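Local coordinates for protein erythropoietin (PDB 1EER) that acts as a hormone that binds and dimerises its receptor, activating JAK2 and so controlling the proliferation and differentiation of red blood cells, at residues 37-42 with 71-76; 76-81 with 94-99. The protein carries 5 engineered substitutions. One frame throughout, in Å; residues are numbered along the deposited sequence.

Interaction 1. Residues 37-42 with 71-76; sequences EKITVP and SEAVLR. Engineered in segment 37-42: Lys-38 (natural residue Asn).
Ile-39 and Ala-73 meet where the packing is tightest: the CG2 methyl of Ile-39, the branch that stands anti to the backbone N, sits 3.6 Å from CA of Ala-73 and almost as near its CB. The small alanine lets the strand approach the helix closely, with the two axes only 7.8 Å apart. Its methyl also touches Thr-40 O at 3.6 Å and, more distantly, CG1 of Val-41, so three consecutive residues gather round one CB. The other branch of Ile-39 brings CD1 to 4.2 Å from CB of Arg-76.

This is the cytokine four-helix bundle, with strand 34-41, paired antiparallel with strand 133-137, on its outer side; residues 38-41 run nearly antiparallel to helix segment 71-76. Leu-141 of helix 138-161 touches both Val-41 and Ala-73, continuing the apolar layer.

Toward solvent the contact becomes polar. Arg-76, exposed and bent at chi2 and chi3, sends NH1 to the syn lone pair of Glu-37 OE2 in a salt bridge of 3.0 Å (N-H...O 159°). The acceptor lies close to the guanidinium plane, although the carboxylate plane is turned 38° from it; long, flexible charged chains suit this open margin.

Interaction 2. Residues 76-81 with 94-99; sequences RGQALL and HVDKAV
The Gln-78 amide and the Asp-96 carboxylate approach each other with their planes 69° apart. Their nearest atoms, Gln-78 NE2 and Asp-96 OD1, are 3.8 Å apart, too far for a hydrogen bond. The Val-99 CG2 methyl lies over the amide, 3.9 Å from Gln-78 OE1 and at nearly the same distance from CD and NE2, so it covers the flat group instead of meeting one corner. The third flat group, the guanidinium of Arg-76, does not take part in the contact with helix 91-111; Leu-80 CG, one turn on in its own helix, covers one face, 3.6 Å above the centre.

Gln-78 reaches this place because CG is anti to the backbone N (chi1 177°) and the chain continues extended. Its aliphatic part does the packing: CB rests 3.7 Å from CG1 of Val-95, where the two backbones are also nearest. A glutamine suits this border, offering methylenes to Val-95 and a flat amide for the Val-99 methyl to cover, with Asp-96 beside it. Deeper in, Leu-81 CD2 meets Val-95 CG2 at 4.1 Å. Branched at CB, Val-95 thus gives one methyl to each partner.

Helices 56-82 and 91-111 are successive antiparallel members of the four-helix bundle, their segments here crossing at -147° with axes 10.0 Å apart. On the outer side, Gln-78 and Asp-96 also pack on apolar side chains of another protein chain, where an acidic side chain of that other chain pairs with Lys-97 NZ. On the inner side, Phe-138 of helix 138-161 touches both Leu-81 and Val-95, and His-94 packs on helix 9-25. Leu-80, on another face of helix 56-82, leans on strand 34-41.

Following the chain from the N terminus, strand 34-41 comes first, and interaction 1 closes a 28-residue loop when the chain returns as helix 56-82. Interaction 2 opens as that contact ends, with Arg-76 common to both segment pairs, and closes a shorter loop of 12 residues round the connection into helix 91-111. The two loops therefore stand in series, neither enclosing nor crossing the other. Helix 56-82 is the shared element, tied to the strand in one contact and to its antiparallel partner in the other. They also touch directly: Ile-39 packs on Leu-80, joining the small sheet to helix 56-82, and Val-74 packs on Ala-98 and Val-99, joining that helix to helix 91-111.

Interaction 1. Residues 37-42 with 71-76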
ATOM      1  N   GLU A  37      -0.636 -23.890 -18.498  1.00 35.89           N
ATOM      2  CA  GLU A  37      -1.141 -23.281 -19.721  1.00 30.96           C
ATOM      3  C   GLU A  37      -0.712 -21.815 -19.739  1.00 26.38           C
ATOM      4  O   GLU A  37      -0.347 -21.253 -18.706  1.00 26.20           O
ATOM      5  CB  GLU A  37      -2.675 -23.395 -19.783  1.00 30.50           C
ATOM      6  CG  GLU A  37      -3.438 -22.108 -19.502  1.00 33.93           C
ATOM      7  CD  GLU A  37      -4.917 -22.347 -19.242  1.00 42.14           C
ATOM      8  OE1 GLU A  37      -5.291 -23.496 -18.922  1.00 42.50           O
ATOM      9  OE2 GLU A  37      -5.705 -21.381 -19.353  1.00 43.70           O
ATOM     10  N   LYS A  38      -0.746 -21.201 -20.914  1.00 24.57           N
ATOM     11  CA  LYS A  38      -0.371 -19.799 -21.046  1.00 28.91           C
ATOM     12  C   LYS A  38      -1.573 -18.854 -20.890  1.00 26.47           C
ATOM     13  O   LYS A  38      -2.452 -18.793 -21.755  1.00 26.71           O
ATOM     14  CB  LYS A  38       0.297 -19.553 -22.404  1.00 29.04           C
ATOM     15  CG  LYS A  38       1.283 -20.634 -22.835  1.00 35.54           C
ATOM     16  CD  LYS A  38       0.739 -21.495 -23.988  1.00 43.45           C
ATOM     17  CE  LYS A  38      -0.803 -21.604 -23.993  1.00 46.59           C
ATOM     18  NZ  LYS A  38      -1.343 -22.849 -23.355  1.00 34.61           N
ATOM     19  N   ILE A  39      -1.607 -18.125 -19.778  1.00 26.55           N
ATOM     20  CA  ILE A  39      -2.680 -17.172 -19.522  1.00 22.45           C
ATOM     21  C   ILE A  39      -2.230 -15.801 -20.019  1.00 27.16           C
ATOM     22  O   ILE A  39      -1.206 -15.273 -19.574  1.00 27.55           O
ATOM     23  CB  ILE A  39      -3.007 -17.084 -18.010  1.00 19.56           C
ATOM     24  CG1 ILE A  39      -3.370 -18.470 -17.486  1.00 21.88           C
ATOM     25  CG2 ILE A  39      -4.144 -16.087 -17.769  1.00 17.74           C
ATOM     26  CD1 ILE A  39      -4.019 -18.466 -16.122  1.00 25.45           C
ATOM     27  N   THR A  40      -2.985 -15.236 -20.953  1.00 25.07           N
ATOM     28  CA  THR A  40      -2.661 -13.927 -21.498  1.00 26.11           C
ATOM     29  C   THR A  40      -2.764 -12.868 -20.399  1.00 27.28           C
ATOM     30  O   THR A  40      -3.701 -12.866 -19.608  1.00 27.50           O
ATOM     31  CB  THR A  40      -3.616 -13.566 -22.641  1.00 29.35           C
ATOM     32  OG1 THR A  40      -3.563 -14.591 -23.642  1.00 33.07           O
ATOM     33  CG2 THR A  40      -3.227 -12.225 -23.260  1.00 29.65           C
ATOM     34  N   VAL A  41      -1.798 -11.962 -20.351  1.00 24.73           N
ATOM     35  CA  VAL A  41      -1.791 -10.922 -19.329  1.00 23.09           C
ATOM     36  C   VAL A  41      -1.501  -9.580 -19.973  1.00 23.03           C
ATOM     37  O   VAL A  41      -1.051  -9.520 -21.114  1.00 28.16           O
ATOM     38  CB  VAL A  41      -0.718 -11.219 -18.259  1.00 21.89           C
ATOM     39  CG1 VAL A  41      -1.160 -12.400 -17.409  1.00 21.39           C
ATOM     40  CG2 VAL A  41       0.617 -11.526 -18.925  1.00 17.12           C
ATOM     41  N   PRO A  42      -1.758  -8.478 -19.261  1.00 23.42           N
ATOM     42  CA  PRO A  42      -1.456  -7.214 -19.940  1.00 23.00           C
ATOM     43  C   PRO A  42       0.037  -6.886 -19.870  1.00 19.13           C
ATOM     44  O   PRO A  42       0.809  -7.578 -19.203  1.00 19.27           O
ATOM     45  CB  PRO A  42      -2.318  -6.191 -19.197  1.00 19.39           C
ATOM     46  CG  PRO A  42      -2.534  -6.795 -17.827  1.00 17.63           C
ATOM     47  CD  PRO A  42      -2.290  -8.280 -17.900  1.00 14.54           C
ATOM     48  N   SER A  71      -8.125  -8.921 -14.927  1.00 18.50           N
ATOM     49  CA  SER A  71      -9.221  -9.555 -14.198  1.00 21.28           C
ATOM     50  C   SER A  71      -9.500 -10.941 -14.777  1.00 20.54           C
ATOM     51  O   SER A  71      -9.700 -11.910 -14.039  1.00 24.29           O
ATOM     52  CB  SER A  71     -10.488  -8.703 -14.293  1.00 18.74           C
ATOM     53  OG  SER A  71     -10.323  -7.458 -13.642  1.00 19.60           O
ATOM     54  N   GLU A  72      -9.509 -11.029 -16.103  1.00 24.33           N
ATOM     55  CA  GLU A  72      -9.769 -12.296 -16.777  1.00 25.11           C
ATOM     56  C   GLU A  72      -8.646 -13.280 -16.491  1.00 24.93           C
ATOM     57  O   GLU A  72      -8.889 -14.481 -16.333  1.00 24.00           O
ATOM     58  CB  GLU A  72      -9.885 -12.093 -18.290  1.00 27.42           C
ATOM     59  CG  GLU A  72     -10.956 -11.110 -18.726  1.00 35.84           C
ATOM     60  CD  GLU A  72     -10.889 -10.805 -20.215  1.00 37.99           C
ATOM     61  OE1 GLU A  72     -10.629 -11.741 -20.999  1.00 42.16           O
ATOM     62  OE2 GLU A  72     -11.091  -9.634 -20.605  1.00 40.42           O
ATOM     63  N   ALA A  73      -7.418 -12.767 -16.427  1.00 21.06           N
ATOM     64  CA  ALA A  73      -6.265 -13.616 -16.158  1.00 18.49           C
ATOM     65  C   ALA A  73      -6.371 -14.208 -14.756  1.00 19.28           C
ATOM     66  O   ALA A  73      -6.170 -15.404 -14.545  1.00 16.98           O
ATOM     67  CB  ALA A  73      -4.994 -12.814 -16.287  1.00 20.75           C
ATOM     68  N   VAL A  74      -6.704 -13.360 -13.795  1.00 23.77           N
ATOM     69  CA  VAL A  74      -6.835 -13.804 -12.417  1.00 23.44           C
ATOM     70  C   VAL A  74      -8.025 -14.772 -12.265  1.00 19.61           C
ATOM     71  O   VAL A  74      -7.918 -15.807 -11.598  1.00 18.62           O
ATOM     72  CB  VAL A  74      -6.991 -12.575 -11.482  1.00 21.39           C
ATOM     73  CG1 VAL A  74      -6.908 -12.999 -10.022  1.00 21.12           C
ATOM     74  CG2 VAL A  74      -5.900 -11.557 -11.793  1.00 21.63           C
ATOM     75  N   LEU A  75      -9.151 -14.438 -12.888  1.00 16.58           N
ATOM     76  CA  LEU A  75     -10.328 -15.297 -12.814  1.00 19.68           C
ATOM     77  C   LEU A  75      -9.964 -16.678 -13.345  1.00 23.60           C
ATOM     78  O   LEU A  75     -10.276 -17.697 -12.726  1.00 24.29           O
ATOM     79  CB  LEU A  75     -11.465 -14.686 -13.624  1.00 16.89           C
ATOM     80  CG  LEU A  75     -12.044 -13.449 -12.940  1.00 17.82           C
ATOM     81  CD1 LEU A  75     -12.932 -12.678 -13.885  1.00 15.86           C
ATOM     82  CD2 LEU A  75     -12.810 -13.881 -11.716  1.00 18.87           C
ATOM     83  N   ARG A  76      -9.288 -16.714 -14.490  1.00 27.56           N
ATOM     84  CA  ARG A  76      -8.866 -17.985 -15.065  1.00 26.18           C
ATOM     85  C   ARG A  76      -7.950 -18.705 -14.078  1.00 22.33           C
ATOM     86  O   ARG A  76      -8.053 -19.910 -13.882  1.00 25.04           O
ATOM     87  CB  ARG A  76      -8.134 -17.755 -16.389  1.00 28.30           C
ATOM     88  CG  ARG A  76      -8.746 -18.501 -17.574  1.00 38.27           C
ATOM     89  CD  ARG A  76      -8.205 -19.923 -17.685  1.00 37.99           C
ATOM     90  NE  ARG A  76      -9.124 -20.908 -17.120  1.00 40.94           N
ATOM     91  CZ  ARG A  76      -9.092 -22.211 -17.394  1.00 43.46           C
ATOM     92  NH1 ARG A  76      -8.184 -22.695 -18.228  1.00 44.64           N
ATOM     93  NH2 ARG A  76      -9.969 -23.033 -16.835  1.00 43.95           N
TER

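Interaction 2. Residues 76-81 with 94-99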
ATOM      1  N   ARG A  76      -9.288 -16.714 -14.490  1.00 27.56           N
ATOM      2  CA  ARG A  76      -8.866 -17.985 -15.065  1.00 26.18           C
ATOM      3  C   ARG A  76      -7.950 -18.705 -14.078  1.00 22.33           C
ATOM      4  O   ARG A  76      -8.053 -19.910 -13.882  1.00 25.04           O
ATOM      5  CB  ARG A  76      -8.134 -17.755 -16.389  1.00 28.30           C
ATOM      6  CG  ARG A  76      -8.746 -18.501 -17.574  1.00 38.27           C
ATOM      7  CD  ARG A  76      -8.205 -19.923 -17.685  1.00 37.99           C
ATOM      8  NE  ARG A  76      -9.124 -20.908 -17.120  1.00 40.94           N
ATOM      9  CZ  ARG A  76      -9.092 -22.211 -17.394  1.00 43.46           C
ATOM     10  NH1 ARG A  76      -8.184 -22.695 -18.228  1.00 44.64           N
ATOM     11  NH2 ARG A  76      -9.969 -23.033 -16.835  1.00 43.95           N
ATOM     12  N   GLY A  77      -7.052 -17.960 -13.446  1.00 24.46           N
ATOM     13  CA  GLY A  77      -6.155 -18.572 -12.488  1.00 24.15           C
ATOM     14  C   GLY A  77      -6.927 -19.169 -11.331  1.00 20.70           C
ATOM     15  O   GLY A  77      -6.573 -20.223 -10.800  1.00 21.05           O
ATOM     16  N   GLN A  78      -7.995 -18.491 -10.943  1.00 20.13           N
ATOM     17  CA  GLN A  78      -8.827 -18.956  -9.845  1.00 24.96           C
ATOM     18  C   GLN A  78      -9.503 -20.292 -10.177  1.00 21.82           C
ATOM     19  O   GLN A  78      -9.508 -21.216  -9.365  1.00 24.37           O
ATOM     20  CB  GLN A  78      -9.881 -17.897  -9.524  1.00 22.83           C
ATOM     21  CG  GLN A  78     -10.855 -18.287  -8.437  1.00 26.75           C
ATOM     22  CD  GLN A  78     -12.003 -17.313  -8.339  1.00 25.97           C
ATOM     23  OE1 GLN A  78     -12.482 -16.803  -9.348  1.00 25.30           O
ATOM     24  NE2 GLN A  78     -12.450 -17.042  -7.118  1.00 29.17           N
ATOM     25  N   ALA A  79     -10.067 -20.399 -11.374  1.00 26.85           N
ATOM     26  CA  ALA A  79     -10.741 -21.630 -11.784  1.00 29.60           C
ATOM     27  C   ALA A  79      -9.743 -22.757 -12.023  1.00 32.36           C
ATOM     28  O   ALA A  79     -10.044 -23.923 -11.776  1.00 31.97           O
ATOM     29  CB  ALA A  79     -11.555 -21.386 -13.035  1.00 27.19           C
ATOM     30  N   LEU A  80      -8.560 -22.408 -12.517  1.00 29.08           N
ATOM     31  CA  LEU A  80      -7.530 -23.402 -12.769  1.00 34.27           C
ATOM     32  C   LEU A  80      -7.078 -23.982 -11.434  1.00 35.66           C
ATOM     33  O   LEU A  80      -6.693 -25.151 -11.338  1.00 35.57           O
ATOM     34  CB  LEU A  80      -6.339 -22.758 -13.480  1.00 34.84           C
ATOM     35  CG  LEU A  80      -6.333 -22.827 -15.006  1.00 29.61           C
ATOM     36  CD1 LEU A  80      -5.217 -21.957 -15.555  1.00 26.80           C
ATOM     37  CD2 LEU A  80      -6.151 -24.266 -15.438  1.00 30.41           C
ATOM     38  N   LEU A  81      -7.139 -23.144 -10.405  1.00 37.18           N
ATOM     39  CA  LEU A  81      -6.744 -23.538  -9.062  1.00 37.36           C
ATOM     40  C   LEU A  81      -7.827 -24.357  -8.379  1.00 41.49           C
ATOM     41  O   LEU A  81      -7.522 -25.262  -7.605  1.00 45.97           O
ATOM     42  CB  LEU A  81      -6.439 -22.302  -8.219  1.00 32.05           C
ATOM     43  CG  LEU A  81      -5.492 -22.526  -7.044  1.00 27.97           C
ATOM     44  CD1 LEU A  81      -4.169 -23.042  -7.567  1.00 28.93           C
ATOM     45  CD2 LEU A  81      -5.300 -21.221  -6.264  1.00 24.61           C
ATOM     46  N   HIS A  94      -4.339 -15.324  -1.795  1.00 25.14           N
ATOM     47  CA  HIS A  94      -3.810 -14.245  -2.624  1.00 21.78           C
ATOM     48  C   HIS A  94      -4.668 -14.097  -3.870  1.00 18.06           C
ATOM     49  O   HIS A  94      -4.895 -12.989  -4.341  1.00 22.28           O
ATOM     50  CB  HIS A  94      -2.355 -14.521  -3.022  1.00 18.48           C
ATOM     51  CG  HIS A  94      -1.411 -14.558  -1.860  1.00 24.41           C
ATOM     52  ND1 HIS A  94      -1.073 -13.433  -1.140  1.00 25.55           N
ATOM     53  CD2 HIS A  94      -0.741 -15.587  -1.287  1.00 25.72           C
ATOM     54  CE1 HIS A  94      -0.237 -13.768  -0.172  1.00 25.99           C
ATOM     55  NE2 HIS A  94      -0.019 -15.069  -0.239  1.00 24.74           N
ATOM     56  N   VAL A  95      -5.146 -15.216  -4.401  1.00 18.70           N
ATOM     57  CA  VAL A  95      -5.997 -15.189  -5.592  1.00 20.77           C
ATOM     58  C   VAL A  95      -7.378 -14.616  -5.253  1.00 19.37           C
ATOM     59  O   VAL A  95      -7.954 -13.851  -6.025  1.00 19.93           O
ATOM     60  CB  VAL A  95      -6.179 -16.605  -6.173  1.00 20.33           C
ATOM     61  CG1 VAL A  95      -7.208 -16.581  -7.284  1.00 21.76           C
ATOM     62  CG2 VAL A  95      -4.846 -17.132  -6.697  1.00 26.17           C
ATOM     63  N   ASP A  96      -7.901 -14.996  -4.092  1.00 18.50           N
ATOM     64  CA  ASP A  96      -9.203 -14.530  -3.648  1.00 22.06           C
ATOM     65  C   ASP A  96      -9.151 -13.029  -3.384  1.00 22.85           C
ATOM     66  O   ASP A  96     -10.111 -12.304  -3.647  1.00 24.44           O
ATOM     67  CB  ASP A  96      -9.632 -15.289  -2.386  1.00 27.20           C
ATOM     68  CG  ASP A  96     -10.170 -16.694  -2.695  1.00 34.16           C
ATOM     69  OD1 ASP A  96     -10.520 -16.969  -3.866  1.00 29.32           O
ATOM     70  OD2 ASP A  96     -10.240 -17.522  -1.760  1.00 31.39           O
ATOM     71  N   LYS A  97      -8.027 -12.557  -2.864  1.00 23.10           N
ATOM     72  CA  LYS A  97      -7.873 -11.126  -2.619  1.00 23.73           C
ATOM     73  C   LYS A  97      -7.745 -10.379  -3.962  1.00 20.49           C
ATOM     74  O   LYS A  97      -8.257  -9.268  -4.122  1.00 21.97           O
ATOM     75  CB  LYS A  97      -6.627 -10.864  -1.766  1.00 22.03           C
ATOM     76  CG  LYS A  97      -6.708 -11.394  -0.354  1.00 26.56           C
ATOM     77  CD  LYS A  97      -5.327 -11.700   0.177  1.00 32.06           C
ATOM     78  CE  LYS A  97      -5.323 -11.714   1.684  1.00 32.58           C
ATOM     79  NZ  LYS A  97      -5.864 -10.444   2.219  1.00 42.90           N
ATOM     80  N   ALA A  98      -7.055 -10.999  -4.917  1.00 17.41           N
ATOM     81  CA  ALA A  98      -6.845 -10.416  -6.240  1.00 16.87           C
ATOM     82  C   ALA A  98      -8.171 -10.287  -6.981  1.00 15.24           C
ATOM     83  O   ALA A  98      -8.473  -9.239  -7.558  1.00 16.21           O
ATOM     84  CB  ALA A  98      -5.872 -11.283  -7.043  1.00 16.01           C
ATOM     85  N   VAL A  99      -8.960 -11.356  -6.969  1.00 16.46           N
ATOM     86  CA  VAL A  99     -10.259 -11.331  -7.628  1.00 13.93           C
ATOM     87  C   VAL A  99     -11.104 -10.249  -6.952  1.00 13.78           C
ATOM     88  O   VAL A  99     -11.776  -9.452  -7.612  1.00 15.61           O
ATOM     89  CB  VAL A  99     -10.978 -12.704  -7.504  1.00 18.80           C
ATOM     90  CG1 VAL A  99     -12.409 -12.601  -8.032  1.00 15.71           C
ATOM     91  CG2 VAL A  99     -10.206 -13.769  -8.283  1.00 18.58           C
TER